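Phosphopantetheine adenylyltransferase (Archaeoglobus fulgidus, PDB 3DO8) probably transfers an adenylyl group reversibly from ATP to 4'-phosphopantetheine, giving dephospho-CoA and pyrophosphate in coenzyme A biosynthesis. Local coordinates at residues K102-R107 and R113-V118. Sequence-based numbering, arbitrary orientation.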
ATOM      1  N   LYS A 102      15.374  -6.772   0.549  1.00 12.71           N
ATOM      2  CA  LYS A 102      16.290  -7.875   0.927  1.00 13.30           C
ATOM      3  C   LYS A 102      15.555  -9.234   0.983  1.00 12.90           C
ATOM      4  O   LYS A 102      16.074 -10.278   0.518  1.00 12.75           O
ATOM      5  CB  LYS A 102      17.004  -7.568   2.254  1.00 14.96           C
ATOM      6  CG  LYS A 102      17.963  -8.624   2.742  1.00 16.12           C
ATOM      7  CD  LYS A 102      19.152  -8.727   1.860  1.00 20.18           C
ATOM      8  CE  LYS A 102      20.331  -9.361   2.594  1.00 20.75           C
ATOM      9  NZ  LYS A 102      21.532  -9.341   1.725  1.00 23.62           N
ATOM     10  N   ILE A 103      14.372  -9.206   1.573  1.00 11.64           N
ATOM     11  CA  ILE A 103      13.494 -10.382   1.608  1.00 11.86           C
ATOM     12  C   ILE A 103      13.282 -10.950   0.183  1.00 11.89           C
ATOM     13  O   ILE A 103      13.463 -12.142  -0.048  1.00 11.81           O
ATOM     14  CB  ILE A 103      12.175 -10.094   2.335  1.00 11.04           C
ATOM     15  CG1 ILE A 103      12.406  -9.971   3.868  1.00 11.84           C
ATOM     16  CG2 ILE A 103      11.138 -11.166   2.014  1.00 12.00           C
ATOM     17  CD1 ILE A 103      11.299  -9.257   4.673  1.00 11.87           C
ATOM     18  N   ASN A 104      12.929 -10.093  -0.779  1.00 11.29           N
ATOM     19  CA  ASN A 104      12.697 -10.576  -2.139  1.00 12.57           C
ATOM     20  C   ASN A 104      13.990 -11.060  -2.796  1.00 12.86           C
ATOM     21  O   ASN A 104      13.973 -12.036  -3.536  1.00 13.08           O
ATOM     22  CB  ASN A 104      12.004  -9.528  -3.014  1.00 13.28           C
ATOM     23  CG  ASN A 104      10.501  -9.604  -2.903  1.00 11.78           C
ATOM     24  OD1 ASN A 104       9.959 -10.657  -2.464  1.00 13.35           O
ATOM     25  ND2 ASN A 104       9.808  -8.553  -3.326  1.00 12.46           N
ATOM     26  N   GLN A 105      15.116 -10.415  -2.475  1.00 13.24           N
ATOM     27  CA  GLN A 105      16.416 -10.838  -3.043  1.00 14.94           C
ATOM     28  C   GLN A 105      16.727 -12.252  -2.591  1.00 14.48           C
ATOM     29  O   GLN A 105      17.075 -13.131  -3.416  1.00 14.27           O
ATOM     30  CB  GLN A 105      17.535  -9.890  -2.639  1.00 15.54           C
ATOM     31  CG  GLN A 105      17.463  -8.586  -3.355  1.00 19.27           C
ATOM     32  CD  GLN A 105      18.362  -7.520  -2.776  1.00 21.05           C
ATOM     33  OE1 GLN A 105      19.091  -7.748  -1.802  1.00 27.77           O
ATOM     34  NE2 GLN A 105      18.316  -6.333  -3.377  1.00 31.26           N
ATOM     35  N   LYS A 106      16.527 -12.491  -1.289  1.00 14.13           N
ATOM     36  CA  LYS A 106      16.783 -13.824  -0.730  1.00 13.78           C
ATOM     37  C   LYS A 106      15.777 -14.858  -1.215  1.00 13.10           C
ATOM     38  O   LYS A 106      16.132 -16.014  -1.446  1.00 11.97           O
ATOM     39  CB  LYS A 106      16.829 -13.815   0.794  1.00 14.19           C
ATOM     40  CG  LYS A 106      18.025 -13.125   1.341  1.00 18.32           C
ATOM     41  CD  LYS A 106      19.243 -13.995   1.132  1.00 21.04           C
ATOM     42  CE  LYS A 106      20.479 -13.285   1.441  1.00 24.98           C
ATOM     43  NZ  LYS A 106      21.611 -14.159   1.018  1.00 26.40           N
ATOM     44  N   ARG A 107      14.514 -14.473  -1.314  1.00 12.79           N
ATOM     45  CA  ARG A 107      13.534 -15.388  -1.886  1.00 13.42           C
ATOM     46  C   ARG A 107      13.976 -15.801  -3.290  1.00 14.01           C
ATOM     47  O   ARG A 107      13.929 -16.987  -3.632  1.00 13.64           O
ATOM     48  CB  ARG A 107      12.140 -14.773  -1.894  1.00 12.63           C
ATOM     49  CG  ARG A 107      11.522 -14.749  -0.504  1.00 12.41           C
ATOM     50  CD  ARG A 107      10.153 -14.124  -0.485  1.00 13.49           C
ATOM     51  NE  ARG A 107       9.143 -14.916  -1.198  1.00 13.18           N
ATOM     52  CZ  ARG A 107       8.345 -15.846  -0.672  1.00 13.92           C
ATOM     53  NH1 ARG A 107       8.414 -16.167   0.607  1.00 13.78           N
ATOM     54  NH2 ARG A 107       7.438 -16.457  -1.440  1.00 14.25           N
ATOM     55  N   ARG A 113       8.933 -17.538  -5.073  1.00 16.05           N
ATOM     56  CA  ARG A 113       8.389 -16.411  -5.836  1.00 18.05           C
ATOM     57  C   ARG A 113       8.445 -15.133  -5.017  1.00 15.90           C
ATOM     58  O   ARG A 113       8.237 -15.152  -3.837  1.00 14.60           O
ATOM     59  CB  ARG A 113       6.963 -16.643  -6.247  1.00 18.52           C
ATOM     60  CG  ARG A 113       6.004 -16.862  -5.138  1.00 24.08           C
ATOM     61  CD  ARG A 113       4.587 -16.614  -5.653  1.00 27.52           C
ATOM     62  NE  ARG A 113       3.573 -17.218  -4.790  1.00 31.99           N
ATOM     63  CZ  ARG A 113       3.326 -18.528  -4.722  1.00 34.87           C
ATOM     64  NH1 ARG A 113       4.041 -19.394  -5.423  1.00 35.19           N
ATOM     65  NH2 ARG A 113       2.374 -18.976  -3.917  1.00 36.68           N
ATOM     66  N   LYS A 114       8.668 -14.029  -5.685  1.00 15.91           N
ATOM     67  CA  LYS A 114       8.727 -12.756  -5.009  1.00 16.73           C
ATOM     68  C   LYS A 114       7.341 -12.407  -4.434  1.00 15.85           C
ATOM     69  O   LYS A 114       6.289 -12.889  -4.891  1.00 16.72           O
ATOM     70  CB  LYS A 114       9.291 -11.681  -5.943  1.00 18.98           C
ATOM     71  CG  LYS A 114      10.837 -11.783  -6.088  1.00 20.81           C
ATOM     72  CD  LYS A 114      11.398 -10.735  -7.043  1.00 22.74           C
ATOM     73  CE  LYS A 114      12.877 -10.758  -7.124  1.00 27.34           C
ATOM     74  NZ  LYS A 114      13.544 -10.694  -5.767  1.00 35.08           N
ATOM     75  N   ILE A 115       7.371 -11.611  -3.381  1.00 13.60           N
ATOM     76  CA  ILE A 115       6.168 -11.032  -2.759  1.00 12.90           C
ATOM     77  C   ILE A 115       5.995  -9.598  -3.274  1.00 12.54           C
ATOM     78  O   ILE A 115       6.975  -8.878  -3.440  1.00 13.46           O
ATOM     79  CB  ILE A 115       6.334 -10.991  -1.205  1.00 12.66           C
ATOM     80  CG1 ILE A 115       6.712 -12.376  -0.606  1.00 13.12           C
ATOM     81  CG2 ILE A 115       5.078 -10.419  -0.529  1.00 14.45           C
ATOM     82  CD1 ILE A 115       7.174 -12.295   0.801  1.00 14.24           C
ATOM     83  N   THR A 116       4.756  -9.176  -3.509  1.00 11.56           N
ATOM     84  CA  THR A 116       4.518  -7.770  -3.885  1.00 11.56           C
ATOM     85  C   THR A 116       4.682  -6.866  -2.656  1.00 11.81           C
ATOM     86  O   THR A 116       3.936  -7.005  -1.696  1.00 11.11           O
ATOM     87  CB  THR A 116       3.140  -7.572  -4.529  1.00 11.18           C
ATOM     88  OG1 THR A 116       3.096  -8.337  -5.739  1.00 13.86           O
ATOM     89  CG2 THR A 116       2.923  -6.102  -4.885  1.00 13.88           C
ATOM     90  N   ILE A 117       5.635  -5.942  -2.722  1.00 11.30           N
ATOM     91  CA  ILE A 117       5.887  -5.017  -1.634  1.00 11.61           C
ATOM     92  C   ILE A 117       4.963  -3.823  -1.763  1.00 11.11           C
ATOM     93  O   ILE A 117       4.868  -3.169  -2.849  1.00 11.60           O
ATOM     94  CB  ILE A 117       7.358  -4.555  -1.587  1.00 10.94           C
ATOM     95  CG1 ILE A 117       8.293  -5.773  -1.420  1.00 12.97           C
ATOM     96  CG2 ILE A 117       7.597  -3.533  -0.477  1.00 12.41           C
ATOM     97  CD1 ILE A 117       9.777  -5.474  -1.599  1.00 14.48           C
ATOM     98  N   VAL A 118       4.317  -3.528  -0.635  1.00 10.62           N
ATOM     99  CA  VAL A 118       3.398  -2.397  -0.505  1.00 10.94           C
ATOM    100  C   VAL A 118       3.975  -1.461   0.556  1.00 11.43           C
ATOM    101  O   VAL A 118       3.951  -1.766   1.741  1.00 10.90           O
ATOM    102  CB  VAL A 118       1.956  -2.869  -0.148  1.00 10.92           C
ATOM    103  CG1 VAL A 118       1.022  -1.640   0.018  1.00 13.15           C
ATOM    104  CG2 VAL A 118       1.480  -3.902  -1.187  1.00 11.48           C
TER
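Asn104 on helix 97-110 and Lys114, just ahead of strand 116-121, bring the two backbones closest, with their CA atoms 5.4 Å apart. The Asn104 amide reads both polar backbone groups of Ile115: OD1 accepts from Ile115 N at 2.9 Å, and ND2 donates a hydrogen bond to Ile115 O, nearly straight at 170°. Ile115 O lies in the plane of the Asn104 amide, ND2 in turn lies in the Ile115 carbonyl plane, and the paired bonds fix the amide's rotation. Ile117 CD1 packs 3.5 Å from Asn104 ND2. Arg107 works beside it, side-on: NE and NH2 both donate to Arg113 O, each at 2.8 Å, with that oxygen in the guanidinium plane. A bend at chi3 turns the guanidinium out of the line of its chain, and Ile115 CG1 lies over one face, toward the rim, 3.6 Å from Arg107 NE. Arg107 NH2 also forms a salt bridge with Asp86, while NH1 donates to Thr82 O and Val85 O. A methionine in place of Arg107 would probably leave Arg113 O without either donor and Asp86 without this charge partner. Lys114 curls back through chi4 (-52°), and its NZ makes a short but poorly directed hydrogen bond to Asn104 O, 2.6 Å long, from above the carbonyl plane and off the lone pairs (C=O...N 96°). Met123 of the second subunit packs on Asn104 and Lys114. The Asn104 and Arg107 bonds tie the helix to the return loop of the beta-alpha-beta unit 89-92, 97-110, 116-121, part of the parallel-sheet, Rossmann-like fold of the cytidylyltransferase-like nucleotidyltransferases.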